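Local coordinates for putative dimetal phosphatase (Danio rerio, PDB 2NXF), which probably hydrolyses ADP-ribose and CDP-alcohols such as CDP-choline, using the two-metal centre of a calcineurin-like phosphoesterase, at residues A12-A17 with R34-L39; E50-V55 with C86-H91; L147-L152 with S227-H232; A211-S216 with R253-V258. All coordinates share one frame; numbering follows the deposited sequence. Where two conformers were deposited one is given.

Contact 1. Residues A12-A17 with R34-L39; sequences ADVQYA and RGSADL. With ZN (zinc ion), chain B; PO4 (phosphate ion), chain F.
Tyr16 and Ala37 make the apolar part of this contact: CD1 of the ring lies 3.7 Å from the Ala37 CB, which approaches it obliquely. A chi1 of 172° sets CG of Tyr16 anti to the backbone N; CD1 and CE1 then meet the Ala37 methyl, and the ring also touches Ala75, Thr78 and Val79 of helix 72-84. An alanine in place of Tyr16 would probably open a gap between helices 35-49 and 72-84 and leave the Ala37 methyl without its aromatic neighbour. Val14 adds a second patch, its CG1 3.8 Å and its carbonyl O 3.1 Å from CB of Ser36; short residues let the loop come this close.

Ser36 OG, in one of two conformers, lies at the edge of the Tyr16 ring, 3.4 Å from Tyr16 CB, while its hydrogen bond goes to Tyr33 O.

On the far side of the loop, a zinc ion is bound by Asp13 OD1 at 2.1 Å and Gln15 OE1 at 2.0 Å, with Asp60, His267, a water and an oxygen of a phosphate, probably from the crystallisation liquor, completing it. Gln15 NE2 bonds to Asp63, which probably fixes which end of the amide faces the metal. Where many calcineurin-like phosphoesterases have Asp-x-His, this chain has Asp-x-Gln. One loop thus faces the metal with Asp13 and Gln15 and packs on helix 35-49 with Val14 and Tyr16.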
loop_
_atom_site.group_PDB
_atom_site.type_symbol
_atom_site.label_atom_id
_atom_site.label_comp_id
_atom_site.label_asym_id
_atom_site.label_seq_id
_atom_site.Cartn_x
_atom_site.Cartn_y
_atom_site.Cartn_z
ATOM N N ALA A 12 -4.272 -0.453 6.661
ATOM C CA ALA A 12 -2.991 0.137 6.239
ATOM C C ALA A 12 -2.141 0.526 7.439
ATOM O O ALA A 12 -2.667 0.994 8.454
ATOM C CB ALA A 12 -3.242 1.378 5.382
ATOM N N ASP A 13 -0.834 0.335 7.291
ATOM C CA ASP A 13 0.170 1.004 8.161
ATOM C C ASP A 13 -0.040 0.645 9.631
ATOM O O ASP A 13 -0.106 1.534 10.502
ATOM C CB ASP A 13 0.186 2.534 7.935
ATOM C CG ASP A 13 0.668 2.900 6.524
ATOM O OD1 ASP A 13 1.854 3.161 6.363
ATOM O OD2 ASP A 13 -0.130 2.835 5.573
ATOM N N VAL A 14 -0.152 -0.656 9.895
ATOM C CA VAL A 14 -0.219 -1.158 11.285
ATOM C C VAL A 14 1.053 -0.696 12.036
ATOM O O VAL A 14 0.981 -0.103 13.118
ATOM C CB VAL A 14 -0.377 -2.699 11.319
ATOM C CG1 VAL A 14 -0.322 -3.228 12.770
ATOM C CG2 VAL A 14 -1.686 -3.139 10.634
ATOM N N GLN A 15 2.215 -0.954 11.430
ATOM C CA GLN A 15 3.507 -0.465 11.940
ATOM C C GLN A 15 3.753 -0.837 13.399
ATOM O O GLN A 15 4.230 -0.027 14.189
ATOM C CB GLN A 15 3.683 1.052 11.698
ATOM C CG GLN A 15 4.536 1.284 10.469
ATOM C CD GLN A 15 4.465 2.684 9.919
ATOM O OE1 GLN A 15 3.676 2.967 9.003
ATOM N NE2 GLN A 15 5.291 3.566 10.458
ATOM N N TYR A 16 3.410 -2.079 13.727
ATOM C CA TYR A 16 3.571 -2.593 15.094
ATOM C C TYR A 16 5.034 -2.568 15.534
ATOM O O TYR A 16 5.928 -2.822 14.732
ATOM C CB TYR A 16 3.035 -4.038 15.191
ATOM C CG TYR A 16 3.372 -4.655 16.516
ATOM C CD1 TYR A 16 2.711 -4.243 17.678
ATOM C CD2 TYR A 16 4.392 -5.601 16.633
ATOM C CE1 TYR A 16 3.028 -4.796 18.916
ATOM C CE2 TYR A 16 4.725 -6.142 17.865
ATOM C CZ TYR A 16 4.040 -5.732 19.004
ATOM O OH TYR A 16 4.357 -6.244 20.244
ATOM N N ALA A 17 5.256 -2.242 16.800
ATOM C CA ALA A 17 6.546 -2.462 17.474
ATOM C C ALA A 17 6.295 -2.520 18.962
ATOM O O ALA A 17 5.402 -1.839 19.476
ATOM C CB ALA A 17 7.543 -1.341 17.127
ATOM N N ARG A 34 2.446 -0.089 20.203
ATOM C CA ARG A 34 1.873 -1.301 20.812
ATOM C C ARG A 34 0.378 -1.430 20.536
ATOM O O ARG A 34 -0.116 -2.538 20.291
ATOM C CB ARG A 34 2.152 -1.357 22.309
ATOM C CG ARG A 34 3.618 -1.611 22.622
ATOM C CD ARG A 34 3.796 -1.803 24.123
ATOM N NE ARG A 34 5.201 -2.029 24.442
ATOM C CZ ARG A 34 5.962 -1.214 25.169
ATOM N NH1 ARG A 34 5.462 -0.094 25.687
ATOM N NH2 ARG A 34 7.238 -1.532 25.384
ATOM N N GLY A 35 -0.337 -0.300 20.575
ATOM C CA GLY A 35 -1.791 -0.278 20.363
ATOM C C GLY A 35 -2.208 -0.768 18.987
ATOM O O GLY A 35 -3.335 -1.243 18.803
ATOM N N SER A 36 -1.295 -0.674 18.023
ATOM C CA SER A 36 -1.591 -1.114 16.662
ATOM C C SER A 36 -2.012 -2.577 16.621
ATOM O O SER A 36 -2.881 -2.941 15.836
ATOM C CB SER A 36 -0.405 -0.885 15.732
ATOM O OG SER A 36 0.684 -1.689 16.113
ATOM N N ALA A 37 -1.410 -3.403 17.475
ATOM C CA ALA A 37 -1.761 -4.830 17.494
ATOM C C ALA A 37 -3.171 -5.060 18.051
ATOM O O ALA A 37 -3.846 -6.014 17.646
ATOM C CB ALA A 37 -0.723 -5.628 18.271
ATOM N N ASP A 38 -3.606 -4.194 18.974
ATOM C CA ASP A 38 -4.968 -4.244 19.535
ATOM C C ASP A 38 -5.994 -3.847 18.472
ATOM O O ASP A 38 -7.055 -4.483 18.358
ATOM C CB ASP A 38 -5.084 -3.320 20.744
ATOM C CG ASP A 38 -4.185 -3.745 21.901
ATOM O OD1 ASP A 38 -3.912 -4.958 22.061
ATOM O OD2 ASP A 38 -3.757 -2.857 22.662
ATOM N N LEU A 39 -5.685 -2.808 17.690
ATOM C CA LEU A 39 -6.565 -2.421 16.592
ATOM C C LEU A 39 -6.625 -3.533 15.536
ATOM O O LEU A 39 -7.704 -3.868 15.033
ATOM C CB LEU A 39 -6.128 -1.084 15.953
ATOM C CG LEU A 39 -6.280 0.135 16.883
ATOM C CD1 LEU A 39 -5.874 1.403 16.148
ATOM C CD2 LEU A 39 -7.705 0.320 17.430
HETATM ZN ZN ZN B . 3.462 4.027 7.331
HETATM P P PO4 F . 5.997 6.180 7.251
HETATM O O1 PO4 F . 5.298 7.506 7.052
HETATM O O2 PO4 F . 7.242 6.392 8.091
HETATM O O3 PO4 F . 5.157 5.209 8.059
HETATM O O4 PO4 F . 6.317 5.538 5.936
HETATM O O HOH W 1 3.742 5.297 5.627
#

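Contact 2. Residues E50-V55 with C86-H91; sequences ERVQCV and CSVDVH. With EOH (ethanol), chain G.
The carbonyl oxygen of Val55 is gripped twice by the neighbouring strand. His91 N gives it a short, nearly straight hydrogen bond of 2.7 Å (165° at the hydrogen), the donor tilted 18° from the carbonyl plane, and CA of Val90 adds a CA-H...O contact at 3.3 Å. The N of Val55 donates to Asp89 O, two residues before His91, over 3.0 Å. Further back a water bridges, accepting from Asp89 N and donating to Gln53 O. Strands 54-57 and 89-92 are parallel neighbours joined through helix 72-84, a beta-alpha-beta crossover, and 89-92 is the edge strand of its sheet within the chain. Beta-branched residues suit such strands: Val55 and Val90 lie on one face, where Val55 also meets Trp47 of helix 35-49.

Val88, just before strand 89-92, packs on Val52. Its CG2, set between the backbone N and the carbonyl carbon (chi1 of CG1 -69°), is 4.1 Å from CG2 of Val52 and 3.8 Å from CA of Cys54. The two valine side chains cross at about a right angle, CG1 of Val88 resting 3.4 Å from Val52 O. An alanine here would probably open a gap beside Val52 and Cys54, because both methyls that cover them would be gone. An ethanol, probably from the crystallisation liquor, touches CG1 and donates to Cys86 O.

On the other face, Cys54 touches Phe6 and Phe8 of strand 6-11. Its SG lies at the edge of the His91 ring, 4.1 Å from CD2; that ring stacks with Phe136 and bonds through ND1 to Tyr134 OH.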
loop_
_atom_site.group_PDB
_atom_site.type_symbol
_atom_site.label_atom_id
_atom_site.label_comp_id
_atom_site.label_asym_id
_atom_site.label_seq_id
_atom_site.Cartn_x
_atom_site.Cartn_y
_atom_site.Cartn_z
ATOM N N GLU A 50 -17.947 -10.990 9.660
ATOM C CA GLU A 50 -18.396 -10.623 8.320
ATOM C C GLU A 50 -18.220 -11.765 7.307
ATOM O O GLU A 50 -18.711 -11.666 6.182
ATOM C CB GLU A 50 -17.612 -9.370 7.851
ATOM C CG GLU A 50 -18.143 -8.107 8.548
ATOM C CD GLU A 50 -17.299 -6.856 8.330
ATOM O OE1 GLU A 50 -16.131 -6.958 7.944
ATOM O OE2 GLU A 50 -17.814 -5.755 8.626
ATOM N N ARG A 51 -17.488 -12.818 7.702
ATOM C CA ARG A 51 -17.120 -13.925 6.778
ATOM C C ARG A 51 -16.413 -13.356 5.485
ATOM O O ARG A 51 -16.754 -13.718 4.351
ATOM C CB ARG A 51 -18.344 -14.849 6.489
ATOM C CG ARG A 51 -19.010 -15.396 7.774
ATOM C CD ARG A 51 -20.015 -16.509 7.479
ATOM N NE ARG A 51 -20.539 -17.095 8.714
ATOM C CZ ARG A 51 -21.232 -18.229 8.766
ATOM N NH1 ARG A 51 -21.666 -18.675 9.938
ATOM N NH2 ARG A 51 -21.503 -18.911 7.648
ATOM N N VAL A 52 -15.425 -12.467 5.673
ATOM C CA VAL A 52 -14.693 -11.878 4.500
ATOM C C VAL A 52 -13.960 -12.986 3.726
ATOM O O VAL A 52 -13.543 -13.982 4.322
ATOM C CB VAL A 52 -13.683 -10.731 4.840
ATOM C CG1 VAL A 52 -14.366 -9.614 5.646
ATOM C CG2 VAL A 52 -12.451 -11.273 5.577
ATOM N N GLN A 53 -13.793 -12.802 2.419
ATOM C CA GLN A 53 -13.182 -13.834 1.588
ATOM C C GLN A 53 -11.664 -13.708 1.495
ATOM O O GLN A 53 -10.983 -14.672 1.136
ATOM C CB GLN A 53 -13.833 -13.855 0.208
ATOM C CG GLN A 53 -15.240 -14.439 0.239
ATOM C CD GLN A 53 -16.092 -13.989 -0.920
ATOM O OE1 GLN A 53 -16.665 -12.899 -0.897
ATOM N NE2 GLN A 53 -16.205 -14.838 -1.938
ATOM N N CYS A 54 -11.149 -12.521 1.820
ATOM C CA CYS A 54 -9.705 -12.280 1.966
ATOM C C CYS A 54 -9.486 -10.934 2.647
ATOM O O CYS A 54 -10.442 -10.224 2.947
ATOM C CB CYS A 54 -8.963 -12.339 0.620
ATOM S SG CYS A 54 -9.207 -10.919 -0.476
ATOM N N VAL A 55 -8.227 -10.626 2.929
ATOM C CA VAL A 55 -7.850 -9.340 3.480
ATOM C C VAL A 55 -6.715 -8.828 2.598
ATOM O O VAL A 55 -5.887 -9.616 2.147
ATOM C CB VAL A 55 -7.375 -9.469 4.958
ATOM C CG1 VAL A 55 -6.836 -8.140 5.494
ATOM C CG2 VAL A 55 -8.538 -10.012 5.861
ATOM N N CYS A 86 -7.747 -14.872 11.322
ATOM C CA CYS A 86 -8.855 -14.565 10.412
ATOM C C CYS A 86 -9.248 -15.758 9.538
ATOM O O CYS A 86 -10.361 -15.802 9.002
ATOM C CB CYS A 86 -8.526 -13.360 9.530
ATOM S SG CYS A 86 -9.983 -12.409 9.015
ATOM N N SER A 87 -8.324 -16.712 9.380
ATOM C CA SER A 87 -8.573 -17.954 8.622
ATOM C C SER A 87 -8.898 -17.792 7.128
ATOM O O SER A 87 -9.541 -18.662 6.538
ATOM C CB SER A 87 -9.660 -18.803 9.306
ATOM O OG SER A 87 -9.362 -19.020 10.675
ATOM N N VAL A 88 -8.471 -16.680 6.520
ATOM C CA VAL A 88 -8.589 -16.522 5.065
ATOM C C VAL A 88 -7.293 -15.962 4.499
ATOM O O VAL A 88 -6.430 -15.511 5.250
ATOM C CB VAL A 88 -9.780 -15.610 4.621
ATOM C CG1 VAL A 88 -11.135 -16.278 4.903
ATOM C CG2 VAL A 88 -9.676 -14.226 5.231
ATOM N N ASP A 89 -7.170 -15.988 3.177
ATOM C CA ASP A 89 -5.993 -15.459 2.499
ATOM C C ASP A 89 -5.802 -13.996 2.851
ATOM O O ASP A 89 -6.759 -13.218 2.803
ATOM C CB ASP A 89 -6.149 -15.545 0.975
ATOM C CG ASP A 89 -6.027 -16.958 0.432
ATOM O OD1 ASP A 89 -5.604 -17.885 1.166
ATOM O OD2 ASP A 89 -6.367 -17.141 -0.764
ATOM N N VAL A 90 -4.563 -13.625 3.175
ATOM C CA VAL A 90 -4.204 -12.223 3.364
ATOM C C VAL A 90 -3.185 -11.849 2.291
ATOM O O VAL A 90 -2.216 -12.585 2.040
ATOM C CB VAL A 90 -3.612 -11.960 4.777
ATOM C CG1 VAL A 90 -3.267 -10.488 4.949
ATOM C CG2 VAL A 90 -4.620 -12.405 5.862
ATOM N N HIS A 91 -3.424 -10.720 1.643
ATOM C CA HIS A 91 -2.526 -10.235 0.591
ATOM C C HIS A 91 -1.735 -9.072 1.155
ATOM O O HIS A 91 -2.310 -8.142 1.737
ATOM C CB HIS A 91 -3.322 -9.839 -0.646
ATOM C CG HIS A 91 -3.993 -11.006 -1.287
ATOM N ND1 HIS A 91 -3.340 -11.841 -2.173
ATOM C CD2 HIS A 91 -5.220 -11.546 -1.090
ATOM C CE1 HIS A 91 -4.154 -12.820 -2.526
ATOM N NE2 HIS A 91 -5.301 -12.659 -1.889
HETATM C C1 EOH G . -13.232 -15.100 7.577
HETATM C C2 EOH G . -14.156 -15.806 6.584
HETATM O O EOH G . -12.948 -15.920 8.700
HETATM O O HOH W 2 -9.194 -17.118 1.540
#

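Contact 3. Residues L147-L152 with S227-H232; sequences LDAYDL and SHLPVH. With ZN (zinc ion), chain C.
Tyr150 and His228 meet edge to edge: the phenol OH lies 3.7 Å from CD2 of the imidazole, near the plane of both rings, and the two side chains cross obliquely. Leu229 runs at about a right angle to Tyr150 and brings CD2 to 3.4 Å from the same OH. Ala149 points its CB at the leucine, 3.7 Å from CG; a small residue suits a place so close to both Leu229 and Ser227. The Ser227 hydroxyl turns back on its own loop and donates to Leu229 O over 2.8 Å, on a lone pair in the carbonyl plane. Between the loops a water accepts from Ala149 N and His228 N, and Leu147 O also lies 2.8 Å from it.

Asp148 to Tyr150 form an Asx turn, with OD1 of Asp148 accepting from Tyr150 N. The tyrosine OH bonds onward to Phe197 O. His228, its CG anti to the backbone N (chi1 -175°), holds its zinc through NE2 at 2.2 Å, and ND1 bonds to Leu58 O. Gripped at both nitrogens, the imidazole is probably kept from turning, which would help hold a metal site shared with Asp60, Asn96 and His265.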
loop_
_atom_site.group_PDB
_atom_site.type_symbol
_atom_site.label_atom_id
_atom_site.label_comp_id
_atom_site.label_asym_id
_atom_site.label_seq_id
_atom_site.Cartn_x
_atom_site.Cartn_y
_atom_site.Cartn_z
ATOM N N LEU A 147 0.842 -3.781 -6.614
ATOM C CA LEU A 147 2.030 -3.166 -7.204
ATOM C C LEU A 147 3.148 -3.014 -6.190
ATOM O O LEU A 147 2.899 -3.026 -4.962
ATOM C CB LEU A 147 1.679 -1.779 -7.759
ATOM C CG LEU A 147 0.592 -1.695 -8.841
ATOM C CD1 LEU A 147 0.424 -0.242 -9.285
ATOM C CD2 LEU A 147 0.942 -2.620 -10.011
ATOM N N ASP A 148 4.369 -2.866 -6.727
ATOM C CA ASP A 148 5.601 -2.732 -5.972
ATOM C C ASP A 148 6.098 -1.274 -6.139
ATOM O O ASP A 148 6.812 -0.941 -7.098
ATOM C CB ASP A 148 6.629 -3.729 -6.556
ATOM C CG ASP A 148 7.960 -3.753 -5.803
ATOM O OD1 ASP A 148 8.189 -2.950 -4.861
ATOM O OD2 ASP A 148 8.775 -4.617 -6.178
ATOM N N ALA A 149 5.713 -0.420 -5.192
ATOM C CA ALA A 149 6.020 1.003 -5.299
ATOM C C ALA A 149 7.483 1.332 -4.938
ATOM O O ALA A 149 7.884 2.504 -5.035
ATOM C CB ALA A 149 5.070 1.821 -4.408
ATOM N N TYR A 150 8.248 0.316 -4.531
ATOM C CA TYR A 150 9.695 0.450 -4.252
ATOM C C TYR A 150 10.565 -0.320 -5.248
ATOM O O TYR A 150 11.735 -0.581 -5.003
ATOM C CB TYR A 150 10.022 0.089 -2.787
ATOM C CG TYR A 150 9.352 1.080 -1.871
ATOM C CD1 TYR A 150 10.019 2.242 -1.452
ATOM C CD2 TYR A 150 8.000 0.920 -1.511
ATOM C CE1 TYR A 150 9.385 3.182 -0.652
ATOM C CE2 TYR A 150 7.356 1.856 -0.716
ATOM C CZ TYR A 150 8.045 2.994 -0.304
ATOM O OH TYR A 150 7.437 3.945 0.492
ATOM N N ASP A 151 9.961 -0.651 -6.384
ATOM C CA ASP A 151 10.659 -1.256 -7.513
ATOM C C ASP A 151 11.849 -0.356 -7.885
ATOM O O ASP A 151 12.999 -0.808 -7.964
ATOM C CB ASP A 151 9.617 -1.369 -8.636
ATOM C CG ASP A 151 10.159 -1.924 -9.925
ATOM O OD1 ASP A 151 11.333 -2.341 -10.022
ATOM O OD2 ASP A 151 9.339 -1.927 -10.871
ATOM N N LEU A 152 11.565 0.925 -8.104
ATOM C CA LEU A 152 12.640 1.910 -8.146
ATOM C C LEU A 152 12.713 2.532 -6.762
ATOM O O LEU A 152 11.779 3.192 -6.339
ATOM C CB LEU A 152 12.351 2.974 -9.212
ATOM C CG LEU A 152 12.206 2.464 -10.649
ATOM C CD1 LEU A 152 12.004 3.668 -11.554
ATOM C CD2 LEU A 152 13.420 1.652 -11.089
ATOM N N SER A 227 -1.344 -0.378 -3.861
ATOM C CA SER A 227 0.053 0.076 -3.873
ATOM C C SER A 227 0.360 0.660 -2.499
ATOM O O SER A 227 -0.520 1.264 -1.899
ATOM C CB SER A 227 0.192 1.157 -4.949
ATOM O OG SER A 227 1.411 1.894 -4.829
ATOM N N HIS A 228 1.595 0.538 -1.991
ATOM C CA HIS A 228 1.813 1.203 -0.701
ATOM C C HIS A 228 1.646 2.715 -0.905
ATOM O O HIS A 228 1.063 3.405 -0.051
ATOM C CB HIS A 228 3.205 0.939 -0.126
ATOM C CG HIS A 228 3.382 1.519 1.231
ATOM N ND1 HIS A 228 2.593 1.143 2.302
ATOM C CD2 HIS A 228 4.227 2.471 1.689
ATOM C CE1 HIS A 228 2.968 1.830 3.373
ATOM N NE2 HIS A 228 3.953 2.643 3.027
ATOM N N LEU A 229 2.153 3.212 -2.028
ATOM C CA LEU A 229 2.168 4.648 -2.299
ATOM C C LEU A 229 1.003 5.115 -3.158
ATOM O O LEU A 229 0.675 4.489 -4.185
ATOM C CB LEU A 229 3.464 5.049 -3.041
ATOM C CG LEU A 229 4.777 4.820 -2.277
ATOM C CD1 LEU A 229 5.982 5.250 -3.153
ATOM C CD2 LEU A 229 4.773 5.535 -0.960
ATOM N N PRO A 230 0.392 6.243 -2.767
ATOM C CA PRO A 230 -0.628 6.886 -3.611
ATOM C C PRO A 230 0.002 7.525 -4.853
ATOM O O PRO A 230 1.212 7.817 -4.871
ATOM C CB PRO A 230 -1.213 7.970 -2.695
ATOM C CG PRO A 230 -0.117 8.295 -1.731
ATOM C CD PRO A 230 0.586 6.962 -1.494
ATOM N N VAL A 231 -0.825 7.731 -5.877
ATOM C CA VAL A 231 -0.343 8.351 -7.119
ATOM C C VAL A 231 -1.138 9.586 -7.550
ATOM O O VAL A 231 -0.692 10.329 -8.422
ATOM C CB VAL A 231 -0.263 7.339 -8.294
ATOM C CG1 VAL A 231 0.724 6.177 -7.979
ATOM C CG2 VAL A 231 -1.682 6.804 -8.655
ATOM N N HIS A 232 -2.299 9.838 -6.942
ATOM C CA HIS A 232 -3.081 11.017 -7.361
ATOM C C HIS A 232 -2.919 12.144 -6.340
ATOM O O HIS A 232 -3.219 11.957 -5.166
ATOM C CB HIS A 232 -4.561 10.670 -7.551
ATOM C CG HIS A 232 -5.282 11.641 -8.435
ATOM N ND1 HIS A 232 -5.292 13.001 -8.193
ATOM C CD2 HIS A 232 -5.999 11.452 -9.567
ATOM C CE1 HIS A 232 -5.987 13.605 -9.144
ATOM N NE2 HIS A 232 -6.426 12.688 -9.990
HETATM ZN ZN ZN C . 4.980 4.056 4.380
HETATM O O HOH W 3 3.812 -1.212 -3.042
HETATM O O HOH W 1 3.742 5.297 5.627
#

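Contact 4. Residues A211-S216 with R253-V258; sequences AVLTLS and RSHQSV
The turn that links helix 245-253 to strand 258-263, the second half of a beta-alpha-beta unit, packs here against the side of helix 203-219. It is a type I turn from His255 to Val258. One face of the His255 ring is covered by CB of Leu213, 3.5 Å from the centroid and 16° off the normal, a CH-pi contact. At the ring edge CE1 comes within 3.1 Å of Thr214 OG1, a hydroxyl that bonds back to Asp210 O. Both ring nitrogens are held by acids of the same helix, NE2 by Asp210 and ND1 by Asp217. Two carboxylates would probably favour the charged form of the histidine and keep its ring from turning, which is consistent with a histidine here.

Ser257 shares one of these acids. With OG between the backbone N and the carbonyl carbon (chi1 58°), its hydroxyl bonds to Asp217 OD1 and lies 3.6 Å from CB of Ser216. Small residues suit both sides, for the CB atoms of Ser216 and Ser257 are 3.8 Å apart. Leu213 extends past the ring, and its CD1 reaches CG2 of Val258 at 3.8 Å.

Next to these residues lies the sheet: Leu213, Ser216 and Ser257 all touch Val223 of strand 222-227, while Leu213 and Val258 meet Leu252 of helix 245-253.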
loop_
_atom_site.group_PDB
_atom_site.type_symbol
_atom_site.label_atom_id
_atom_site.label_comp_id
_atom_site.label_asym_id
_atom_site.label_seq_id
_atom_site.Cartn_x
_atom_site.Cartn_y
_atom_site.Cartn_z
ATOM N N ALA A 211 -0.623 -3.773 -19.686
ATOM C CA ALA A 211 -1.076 -4.994 -20.382
ATOM C C ALA A 211 -2.228 -5.664 -19.645
ATOM O O ALA A 211 -3.221 -6.060 -20.267
ATOM C CB ALA A 211 0.089 -5.976 -20.545
ATOM N N VAL A 212 -2.085 -5.796 -18.326
ATOM C CA VAL A 212 -3.155 -6.362 -17.473
ATOM C C VAL A 212 -4.449 -5.575 -17.708
ATOM O O VAL A 212 -5.521 -6.149 -17.939
ATOM C CB VAL A 212 -2.742 -6.363 -15.979
ATOM C CG1 VAL A 212 -3.910 -6.789 -15.079
ATOM C CG2 VAL A 212 -1.566 -7.338 -15.780
ATOM N N LEU A 213 -4.339 -4.246 -17.697
ATOM C CA LEU A 213 -5.532 -3.409 -17.867
ATOM C C LEU A 213 -6.172 -3.477 -19.248
ATOM O O LEU A 213 -7.397 -3.413 -19.370
ATOM C CB LEU A 213 -5.214 -1.958 -17.479
ATOM C CG LEU A 213 -4.814 -1.777 -16.000
ATOM C CD1 LEU A 213 -4.485 -0.309 -15.724
ATOM C CD2 LEU A 213 -5.872 -2.304 -14.983
ATOM N N THR A 214 -5.356 -3.614 -20.296
ATOM C CA THR A 214 -5.855 -3.806 -21.655
ATOM C C THR A 214 -6.700 -5.086 -21.721
ATOM O O THR A 214 -7.807 -5.090 -22.257
ATOM C CB THR A 214 -4.692 -3.867 -22.661
ATOM O OG1 THR A 214 -4.041 -2.584 -22.725
ATOM C CG2 THR A 214 -5.178 -4.281 -24.060
ATOM N N LEU A 215 -6.186 -6.158 -21.132
ATOM C CA LEU A 215 -6.909 -7.415 -21.152
ATOM C C LEU A 215 -8.190 -7.298 -20.323
ATOM O O LEU A 215 -9.247 -7.739 -20.772
ATOM C CB LEU A 215 -6.017 -8.563 -20.699
ATOM C CG LEU A 215 -4.811 -8.878 -21.625
ATOM C CD1 LEU A 215 -4.363 -10.269 -21.248
ATOM C CD2 LEU A 215 -5.128 -8.833 -23.115
ATOM N N SER A 216 -8.101 -6.653 -19.159
ATOM C CA SER A 216 -9.296 -6.393 -18.340
ATOM C C SER A 216 -10.358 -5.572 -19.064
ATOM O O SER A 216 -11.551 -5.883 -18.965
ATOM C CB SER A 216 -8.894 -5.740 -17.033
ATOM O OG SER A 216 -8.276 -6.716 -16.205
ATOM N N ARG A 253 -5.566 6.230 -16.706
ATOM C CA ARG A 253 -6.514 7.039 -17.490
ATOM C C ARG A 253 -6.809 6.462 -18.881
ATOM O O ARG A 253 -7.797 6.842 -19.519
ATOM C CB ARG A 253 -6.022 8.481 -17.595
ATOM C CG ARG A 253 -6.065 9.196 -16.244
ATOM C CD ARG A 253 -5.356 10.538 -16.278
ATOM N NE ARG A 253 -5.555 11.262 -15.020
ATOM C CZ ARG A 253 -4.724 12.188 -14.545
ATOM N NH1 ARG A 253 -3.615 12.492 -15.210
ATOM N NH2 ARG A 253 -5.002 12.805 -13.404
ATOM N N SER A 254 -5.946 5.548 -19.329
ATOM C CA SER A 254 -6.080 4.849 -20.607
ATOM C C SER A 254 -7.055 3.674 -20.571
ATOM O O SER A 254 -7.353 3.088 -21.617
ATOM C CB SER A 254 -4.705 4.313 -21.026
ATOM O OG SER A 254 -3.866 5.399 -21.392
ATOM N N HIS A 255 -7.535 3.314 -19.380
ATOM C CA HIS A 255 -8.281 2.068 -19.217
ATOM C C HIS A 255 -9.563 2.211 -18.410
ATOM O O HIS A 255 -9.517 2.500 -17.204
ATOM C CB HIS A 255 -7.382 1.016 -18.561
ATOM C CG HIS A 255 -6.180 0.677 -19.381
ATOM N ND1 HIS A 255 -6.251 -0.116 -20.504
ATOM C CD2 HIS A 255 -4.877 1.031 -19.248
ATOM C CE1 HIS A 255 -5.044 -0.232 -21.036
ATOM N NE2 HIS A 255 -4.192 0.443 -20.282
ATOM N N GLN A 256 -10.692 1.942 -19.077
ATOM C CA GLN A 256 -11.993 1.996 -18.411
ATOM C C GLN A 256 -12.205 0.911 -17.353
ATOM O O GLN A 256 -13.094 1.041 -16.494
ATOM C CB GLN A 256 -13.145 2.027 -19.426
ATOM C CG GLN A 256 -13.296 3.391 -20.096
ATOM C CD GLN A 256 -14.748 3.823 -20.274
ATOM O OE1 GLN A 256 -15.237 3.923 -21.399
ATOM N NE2 GLN A 256 -15.440 4.087 -19.159
ATOM N N SER A 257 -11.384 -0.139 -17.385
ATOM C CA SER A 257 -11.509 -1.231 -16.413
ATOM C C SER A 257 -11.089 -0.851 -14.994
ATOM O O SER A 257 -11.426 -1.549 -14.046
ATOM C CB SER A 257 -10.710 -2.462 -16.853
ATOM O OG SER A 257 -9.353 -2.127 -17.025
ATOM N N VAL A 258 -10.344 0.244 -14.837
ATOM C CA VAL A 258 -9.886 0.648 -13.512
ATOM C C VAL A 258 -11.087 1.091 -12.658
ATOM O O VAL A 258 -11.830 2.005 -13.035
ATOM C CB VAL A 258 -8.872 1.793 -13.601
ATOM C CG1 VAL A 258 -8.446 2.245 -12.195
ATOM C CG2 VAL A 258 -7.657 1.383 -14.479
#

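In the fold
From the N terminus, contact 1 closes the loop after strand 6-11, which holds the small hairpin 22-23/30-31, and brings it back to helix 35-49. That helix leads into strand 54-57, where contact 2 closes the crossover to strand 89-92; these two contacts follow in series around the first sheet. Contact 3 spans a longer excursion, joining the ends of parallel strands 142-146 and 222-227 in the second sheet around helices 162-174 and 203-219. Contact 4 alternates with it along the chain, tying helix 203-219 to the start of strand 258-263. Contacts 1 and 3 meet at the two-metal centre, where Asp13 packs on His228 and one water binds both zinc ions.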